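Local coordinates for GrgF (Penicillium sp. sh18, PDB 6LZH), which acts as a polyketide transferase of the alpha/beta hydrolase fold in the biosynthesis of gregatin A, a fungal polyketide with an alkylated furanone core, at residues Pro237-Cys243 with Gly268-Trp272; Ala138-Asp142 with Cys243-Gln248; Ser38-Asn42 with Leu114-Gly118. All blocks are in the same frame, centred on the assembly; numbering follows the deposited sequence.

Contact 1 of 3, residues Pro237-Cys243 with Gly268-Trp272; sequences PELDVSC and GHLDW
The loop that follows strand 232-237 opens with a type I beta turn from Pro237 to Asp240 and runs on irregularly to Cys243; beside it, His269-Leu270 is loop and a 3-10 segment starts at Asp271. They carry the acid and the base of the Cys-His-Asp catalytic triad of an alpha/beta hydrolase, with Cys115 as nucleophile. The backbones come closest at Asp240 and Gly268, whose CA atoms lie 4.1 Å apart, and Gly268 CA makes a CA-H...O contact of 3.5 Å with Leu239 O. A water accepts from Val241 N (3.0 Å) and His269 N (2.9 Å), bridging the two loops.

Asp240 (chi1 t) and His269 (chi1 t, chi2 59°) meet in the plane of the imidazole: His269 ND1 donates to Asp240 OD2 at 2.6 Å, 162° at the hydrogen, which leaves NE2 on the Cys115 side. Asp240 OD1 takes Cys243 N, three residues on, at 2.8 Å: an Asx motif. Ser242 CB packs 3.7 Å from His269 CB. Within the second loop, Gly268 N donates to Asp271 OD1 at 2.7 Å. Across the segments, Pro237 CG lies 4.2 Å from Trp272 CD1, and Pro237 CB 3.1 Å from Gly268 O. Cys243 (chi1 m) brings SG obliquely against the imidazole, 3.2 Å from His269 CE1 and 3.9 Å from the ring centroid.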
# COMPACT_ATOMS: atom_id res chain seq x y z
N PRO A 237 -2.73 -23.84 -12.36
CA PRO A 237 -3.46 -25.10 -12.41
C PRO A 237 -4.80 -24.88 -13.10
O PRO A 237 -5.43 -23.84 -12.93
CB PRO A 237 -3.64 -25.47 -10.93
CG PRO A 237 -2.56 -24.66 -10.18
CD PRO A 237 -2.50 -23.37 -10.98
N GLU A 238 -5.19 -25.85 -13.94
CA GLU A 238 -6.42 -25.70 -14.72
C GLU A 238 -7.65 -25.66 -13.83
O GLU A 238 -8.63 -24.96 -14.13
CB GLU A 238 -6.56 -26.82 -15.75
CG GLU A 238 -7.93 -26.89 -16.46
CD GLU A 238 -8.10 -28.16 -17.32
OE1 GLU A 238 -7.24 -29.05 -17.29
OE2 GLU A 238 -9.13 -28.27 -18.02
N LEU A 239 -7.62 -26.39 -12.72
CA LEU A 239 -8.78 -26.63 -11.88
C LEU A 239 -8.57 -26.05 -10.48
O LEU A 239 -8.96 -26.65 -9.47
CB LEU A 239 -9.09 -28.13 -11.80
CG LEU A 239 -9.24 -28.80 -13.17
CD1 LEU A 239 -9.45 -30.32 -12.99
CD2 LEU A 239 -10.38 -28.15 -13.98
N ASP A 240 -7.94 -24.87 -10.41
CA ASP A 240 -7.65 -24.24 -9.14
C ASP A 240 -8.93 -23.60 -8.62
O ASP A 240 -9.41 -22.61 -9.18
CB ASP A 240 -6.53 -23.19 -9.28
CG ASP A 240 -5.89 -22.84 -7.94
OD1 ASP A 240 -6.60 -22.90 -6.89
OD2 ASP A 240 -4.68 -22.49 -7.91
N VAL A 241 -9.49 -24.17 -7.55
CA VAL A 241 -10.68 -23.62 -6.92
C VAL A 241 -10.35 -22.84 -5.65
O VAL A 241 -11.24 -22.16 -5.11
CB VAL A 241 -11.72 -24.73 -6.64
CG1 VAL A 241 -12.24 -25.28 -7.96
CG2 VAL A 241 -11.11 -25.84 -5.80
N SER A 242 -9.10 -22.88 -5.19
CA SER A 242 -8.62 -22.14 -4.03
C SER A 242 -8.16 -20.74 -4.41
O SER A 242 -8.59 -19.75 -3.80
CB SER A 242 -7.49 -22.92 -3.35
OG SER A 242 -7.93 -24.21 -2.97
N CYS A 243 -7.27 -20.64 -5.40
CA CYS A 243 -6.92 -19.39 -6.07
C CYS A 243 -7.56 -19.50 -7.45
O CYS A 243 -6.92 -20.01 -8.38
CB CYS A 243 -5.41 -19.21 -6.22
SG CYS A 243 -4.50 -18.88 -4.73
N GLY A 268 -5.35 -28.97 -9.43
CA GLY A 268 -5.84 -27.91 -8.57
C GLY A 268 -4.69 -27.14 -7.94
O GLY A 268 -3.54 -27.20 -8.39
N HIS A 269 -5.02 -26.45 -6.84
CA HIS A 269 -4.10 -25.46 -6.27
C HIS A 269 -2.83 -26.09 -5.74
O HIS A 269 -1.76 -25.48 -5.79
CB HIS A 269 -4.78 -24.69 -5.14
CG HIS A 269 -3.97 -23.52 -4.67
ND1 HIS A 269 -3.60 -22.48 -5.50
CD2 HIS A 269 -3.45 -23.23 -3.45
CE1 HIS A 269 -2.88 -21.61 -4.82
NE2 HIS A 269 -2.79 -22.03 -3.57
N LEU A 270 -2.94 -27.30 -5.21
CA LEU A 270 -1.85 -27.99 -4.54
C LEU A 270 -1.53 -29.34 -5.13
O LEU A 270 -0.37 -29.74 -5.14
CB LEU A 270 -2.20 -28.19 -3.06
CG LEU A 270 -1.11 -28.03 -2.02
CD1 LEU A 270 -0.69 -26.58 -2.02
CD2 LEU A 270 -1.65 -28.46 -0.65
N ASP A 271 -2.55 -30.07 -5.61
CA ASP A 271 -2.35 -31.47 -5.97
C ASP A 271 -1.43 -31.66 -7.17
O ASP A 271 -1.07 -32.81 -7.48
CB ASP A 271 -3.70 -32.16 -6.20
CG ASP A 271 -4.57 -31.46 -7.22
OD1 ASP A 271 -4.05 -31.06 -8.29
OD2 ASP A 271 -5.79 -31.33 -6.97
N TRP A 272 -1.01 -30.58 -7.83
CA TRP A 272 0.02 -30.75 -8.84
C TRP A 272 1.32 -31.29 -8.24
O TRP A 272 2.16 -31.80 -8.98
CB TRP A 272 0.27 -29.42 -9.58
CG TRP A 272 0.68 -28.32 -8.68
CD1 TRP A 272 -0.14 -27.38 -8.11
CD2 TRP A 272 2.01 -28.02 -8.24
NE1 TRP A 272 0.60 -26.53 -7.33
CE2 TRP A 272 1.92 -26.90 -7.39
CE3 TRP A 272 3.26 -28.60 -8.47
CZ2 TRP A 272 3.05 -26.34 -6.77
CZ3 TRP A 272 4.38 -28.04 -7.85
CH2 TRP A 272 4.26 -26.93 -7.03
O HOH W 1 -7.79 -26.25 -6.20

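Contact 2 of 3, residues Ala138-Asp142 with Cys243-Gln248; sequences APLID and CPTEDQ
Ile141, with both chi angles in m, lays its side chain against the first turn of helix 245-254: its CB is 3.9 Å from Asp247 CB, and its CG1 sits 3.6 Å from Asp247 O and 3.9 Å from Gln248 CA. The segment 138-142 is an irregular loop after strand 133-137, starting at Ala138 with positive phi (41/55) and more extended through Pro139 and Leu140. In 243-248, Pro244 is the N-cap residue, and Gln248 N donates to Pro244 O at 3.1 Å. Nearest CA pairs are Leu140-Cys243 (5.3 Å) and Ile141-Asp247 (6.1 Å).

No direct hydrogen bond joins the segments. Cys243 (chi1 m) directs its CB toward the loop, SG lying 3.5 Å from Leu140 CA and 3.6 Å from Leu140 CB. Gln248 (chi1 m, chi2 t) reaches back along its own segment, where NE2 donates to Cys243 O at 2.7 Å and weakly to Asp240 OD2, and OE1 comes 3.2 Å from Ala138 CA; Thr236 hydrogen-bonds to OE1. At the solvent side a water accepts from Asp142 N (3.0 Å) and donates to Asp247 OD2 (3.0 Å), while the carboxylate of Asp142 bonds to Thr144. Two neighbouring strand-to-helix connections thus meet at the C-terminal ends of the parallel strands, where an alpha/beta hydrolase gathers its catalytic loops, with Cys243 and Gln248 bordering His269 and Asp240.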
# COMPACT_ATOMS: atom_id res chain seq x y z
N ALA A 138 0.49 -20.59 -9.39
CA ALA A 138 -0.83 -20.49 -8.81
C ALA A 138 -0.99 -19.23 -7.95
O ALA A 138 -1.36 -19.34 -6.77
CB ALA A 138 -1.14 -21.75 -8.00
N PRO A 139 -0.72 -18.03 -8.48
CA PRO A 139 -0.72 -16.83 -7.63
C PRO A 139 -2.09 -16.50 -7.07
O PRO A 139 -3.11 -16.65 -7.74
CB PRO A 139 -0.24 -15.72 -8.57
CG PRO A 139 -0.59 -16.21 -9.96
CD PRO A 139 -0.32 -17.71 -9.87
N LEU A 140 -2.09 -16.05 -5.82
CA LEU A 140 -3.32 -15.57 -5.18
C LEU A 140 -3.55 -14.13 -5.63
O LEU A 140 -2.70 -13.27 -5.40
CB LEU A 140 -3.19 -15.66 -3.65
CG LEU A 140 -4.17 -15.02 -2.67
CD1 LEU A 140 -5.61 -15.15 -3.13
CD2 LEU A 140 -4.00 -15.69 -1.32
N ILE A 141 -4.66 -13.89 -6.32
CA ILE A 141 -4.89 -12.60 -6.97
C ILE A 141 -5.78 -11.70 -6.12
O ILE A 141 -5.55 -10.49 -6.03
CB ILE A 141 -5.49 -12.80 -8.38
CG1 ILE A 141 -4.53 -13.56 -9.30
CG2 ILE A 141 -5.86 -11.46 -9.01
CD1 ILE A 141 -3.10 -13.02 -9.30
N ASP A 142 -6.83 -12.25 -5.51
CA ASP A 142 -7.80 -11.41 -4.80
C ASP A 142 -8.15 -12.03 -3.46
O ASP A 142 -8.57 -13.19 -3.41
CB ASP A 142 -9.06 -11.21 -5.65
CG ASP A 142 -10.05 -10.25 -5.00
OD1 ASP A 142 -9.61 -9.21 -4.45
OD2 ASP A 142 -11.26 -10.55 -5.04
N CYS A 243 -7.27 -20.64 -5.40
CA CYS A 243 -6.92 -19.39 -6.07
C CYS A 243 -7.56 -19.50 -7.45
O CYS A 243 -6.92 -20.01 -8.38
CB CYS A 243 -5.41 -19.21 -6.22
SG CYS A 243 -4.50 -18.88 -4.73
N PRO A 244 -8.81 -19.02 -7.64
CA PRO A 244 -9.55 -19.29 -8.88
C PRO A 244 -8.73 -19.14 -10.16
O PRO A 244 -8.10 -18.11 -10.39
CB PRO A 244 -10.69 -18.26 -8.83
CG PRO A 244 -10.98 -18.14 -7.34
CD PRO A 244 -9.62 -18.27 -6.66
N THR A 245 -8.70 -20.19 -10.97
CA THR A 245 -8.04 -20.13 -12.27
C THR A 245 -8.47 -18.89 -13.05
O THR A 245 -7.65 -18.24 -13.71
CB THR A 245 -8.33 -21.41 -13.06
OG1 THR A 245 -7.82 -22.54 -12.33
CG2 THR A 245 -7.69 -21.38 -14.46
N GLU A 246 -9.76 -18.52 -12.98
CA GLU A 246 -10.21 -17.34 -13.69
C GLU A 246 -9.48 -16.09 -13.20
O GLU A 246 -9.10 -15.24 -14.01
CB GLU A 246 -11.71 -17.14 -13.53
CG GLU A 246 -12.55 -18.09 -14.35
CD GLU A 246 -14.01 -17.98 -13.95
OE1 GLU A 246 -14.30 -18.03 -12.74
OE2 GLU A 246 -14.87 -17.82 -14.84
N ASP A 247 -9.28 -15.97 -11.88
CA ASP A 247 -8.53 -14.84 -11.34
C ASP A 247 -7.10 -14.82 -11.87
O ASP A 247 -6.59 -13.76 -12.27
CB ASP A 247 -8.50 -14.90 -9.81
CG ASP A 247 -9.83 -14.54 -9.18
OD1 ASP A 247 -10.71 -14.03 -9.89
OD2 ASP A 247 -9.96 -14.76 -7.96
N GLN A 248 -6.43 -15.97 -11.85
CA GLN A 248 -5.04 -16.02 -12.33
C GLN A 248 -4.95 -15.63 -13.80
O GLN A 248 -4.04 -14.89 -14.20
CB GLN A 248 -4.45 -17.43 -12.13
CG GLN A 248 -4.43 -17.95 -10.67
CD GLN A 248 -3.88 -19.38 -10.57
OE1 GLN A 248 -2.88 -19.73 -11.21
NE2 GLN A 248 -4.54 -20.21 -9.74
O HOH W 2 -7.46 -15.03 -6.36

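Contact 3 of 3, residues Ser38-Asn42 with Leu114-Gly118; sequences SPGFN and LCFGG
Ser38, the last residue of strand 32-38, accepts a hydrogen bond at its O from Leu114 N (3.1 Å, 168°), the final rung of parallel pairing with strand 108-114; its CB packs 3.7 Å from Gly117 CA. Pro39 points its CB away from 114-118, its ring touches Leu49 of helix 49-58, and its O is set 3.0 Å from Gly117 N. Here Gly117 must lack a side chain: an ideal CB would lie 2.3 Å from Ser38 O and 2.5 Å from Pro39 O, both clashes. Gly40, extended at -76/-173, passes close to the turn, its CA giving a CA-H...O contact to Leu114 O at 3.3 Å and lying 3.8 Å from Cys115 CB. Phe41 (chi1 t) packs its CB 3.9 Å from Phe116 CB and 4.2 Å from Cys115 SG, while its N is 3.8 Å from the same sulfur; the edge of its ring faces Phe116 CD1.

Nearest CA pairs are Ser38-Gly117 (4.6 Å), Gly40-Cys115 (4.7 Å) and Phe41-Phe116 (4.8 Å). Cys115, at the N-cap of helix 116-127, adopts the strained phi/psi of 62/-125, and Gly118 N donates to Cys115 O at 2.9 Å. A strand turning this sharply into a helix, in a GxCxG pattern with the catalytic cysteine at its apex, is the nucleophile elbow of the alpha/beta hydrolase fold.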
# COMPACT_ATOMS: atom_id res chain seq x y z
N SER A 38 9.46 -17.37 -2.86
CA SER A 38 8.53 -16.83 -1.88
C SER A 38 7.41 -17.84 -1.65
O SER A 38 6.83 -18.35 -2.63
CB SER A 38 7.92 -15.49 -2.37
OG SER A 38 8.88 -14.46 -2.45
N PRO A 39 7.06 -18.12 -0.39
CA PRO A 39 6.11 -19.20 -0.09
C PRO A 39 4.66 -18.73 -0.11
O PRO A 39 4.39 -17.55 -0.33
CB PRO A 39 6.54 -19.66 1.31
CG PRO A 39 7.06 -18.40 1.95
CD PRO A 39 7.69 -17.58 0.84
N GLY A 40 3.74 -19.66 0.16
CA GLY A 40 2.32 -19.37 0.06
C GLY A 40 1.79 -18.56 1.23
O GLY A 40 2.53 -18.09 2.10
N PHE A 41 0.48 -18.40 1.24
CA PHE A 41 -0.18 -17.47 2.16
C PHE A 41 0.04 -17.86 3.61
O PHE A 41 -0.32 -18.96 4.03
CB PHE A 41 -1.68 -17.44 1.85
CG PHE A 41 -2.45 -16.53 2.75
CD1 PHE A 41 -2.49 -15.16 2.49
CD2 PHE A 41 -3.14 -17.03 3.85
CE1 PHE A 41 -3.20 -14.31 3.31
CE2 PHE A 41 -3.86 -16.18 4.68
CZ PHE A 41 -3.89 -14.80 4.40
N ASN A 42 0.61 -16.94 4.38
CA ASN A 42 0.81 -17.11 5.81
C ASN A 42 1.68 -18.32 6.13
O ASN A 42 1.60 -18.87 7.23
CB ASN A 42 -0.54 -17.23 6.55
CG ASN A 42 -0.42 -16.87 8.03
OD1 ASN A 42 0.41 -16.05 8.41
ND2 ASN A 42 -1.23 -17.51 8.87
N LEU A 114 5.00 -18.96 -5.01
CA LEU A 114 3.84 -19.85 -5.00
C LEU A 114 2.71 -19.19 -4.22
O LEU A 114 2.91 -18.67 -3.12
CB LEU A 114 4.21 -21.19 -4.35
CG LEU A 114 3.05 -22.16 -4.09
CD1 LEU A 114 2.41 -22.65 -5.42
CD2 LEU A 114 3.52 -23.34 -3.27
N CYS A 115 1.51 -19.20 -4.80
CA CYS A 115 0.29 -18.75 -4.11
C CYS A 115 0.47 -17.28 -3.75
O CYS A 115 0.71 -16.46 -4.66
CB CYS A 115 0.03 -19.71 -2.94
SG CYS A 115 -1.43 -19.29 -1.91
N PHE A 116 0.33 -16.86 -2.49
CA PHE A 116 0.52 -15.46 -2.15
C PHE A 116 1.93 -15.00 -2.51
O PHE A 116 2.12 -13.83 -2.88
CB PHE A 116 0.24 -15.23 -0.67
CG PHE A 116 0.39 -13.78 -0.27
CD1 PHE A 116 -0.64 -12.89 -0.46
CD2 PHE A 116 1.57 -13.31 0.29
CE1 PHE A 116 -0.52 -11.57 -0.10
CE2 PHE A 116 1.70 -11.99 0.65
CZ PHE A 116 0.66 -11.12 0.46
N GLY A 117 2.92 -15.89 -2.42
CA GLY A 117 4.27 -15.55 -2.84
C GLY A 117 4.36 -15.18 -4.31
O GLY A 117 5.25 -14.40 -4.68
N GLY A 118 3.44 -15.68 -5.13
CA GLY A 118 3.42 -15.34 -6.54
C GLY A 118 2.85 -13.97 -6.79
O GLY A 118 3.27 -13.29 -7.73

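How the contacts relate
All three contacts are largely buried, but contact 3 lies about 3 Å from the chain centre while contacts 1 and 2 lie about 16 and 13 Å away (centre to centre), each with an exposed residue and a bridging water. Contacts 1 and 2 share Cys243 and interlock: Thr245 OG1 probably hydrogen-bonds Pro237 O (2.8 Å) and Asp240 N (3.0 Å). Contact 1 is joined by a polar side-chain pair, contact 2 by apolar packing and water, contact 3 by backbone atoms fitted around glycines, with Phe41 packing on Phe116 and Cys115. They converge on the active site, where His269 NE2 is 3.5 Å from Cys115 SG and Leu140 N probably hydrogen-bonds Cys115 O (3.1 Å).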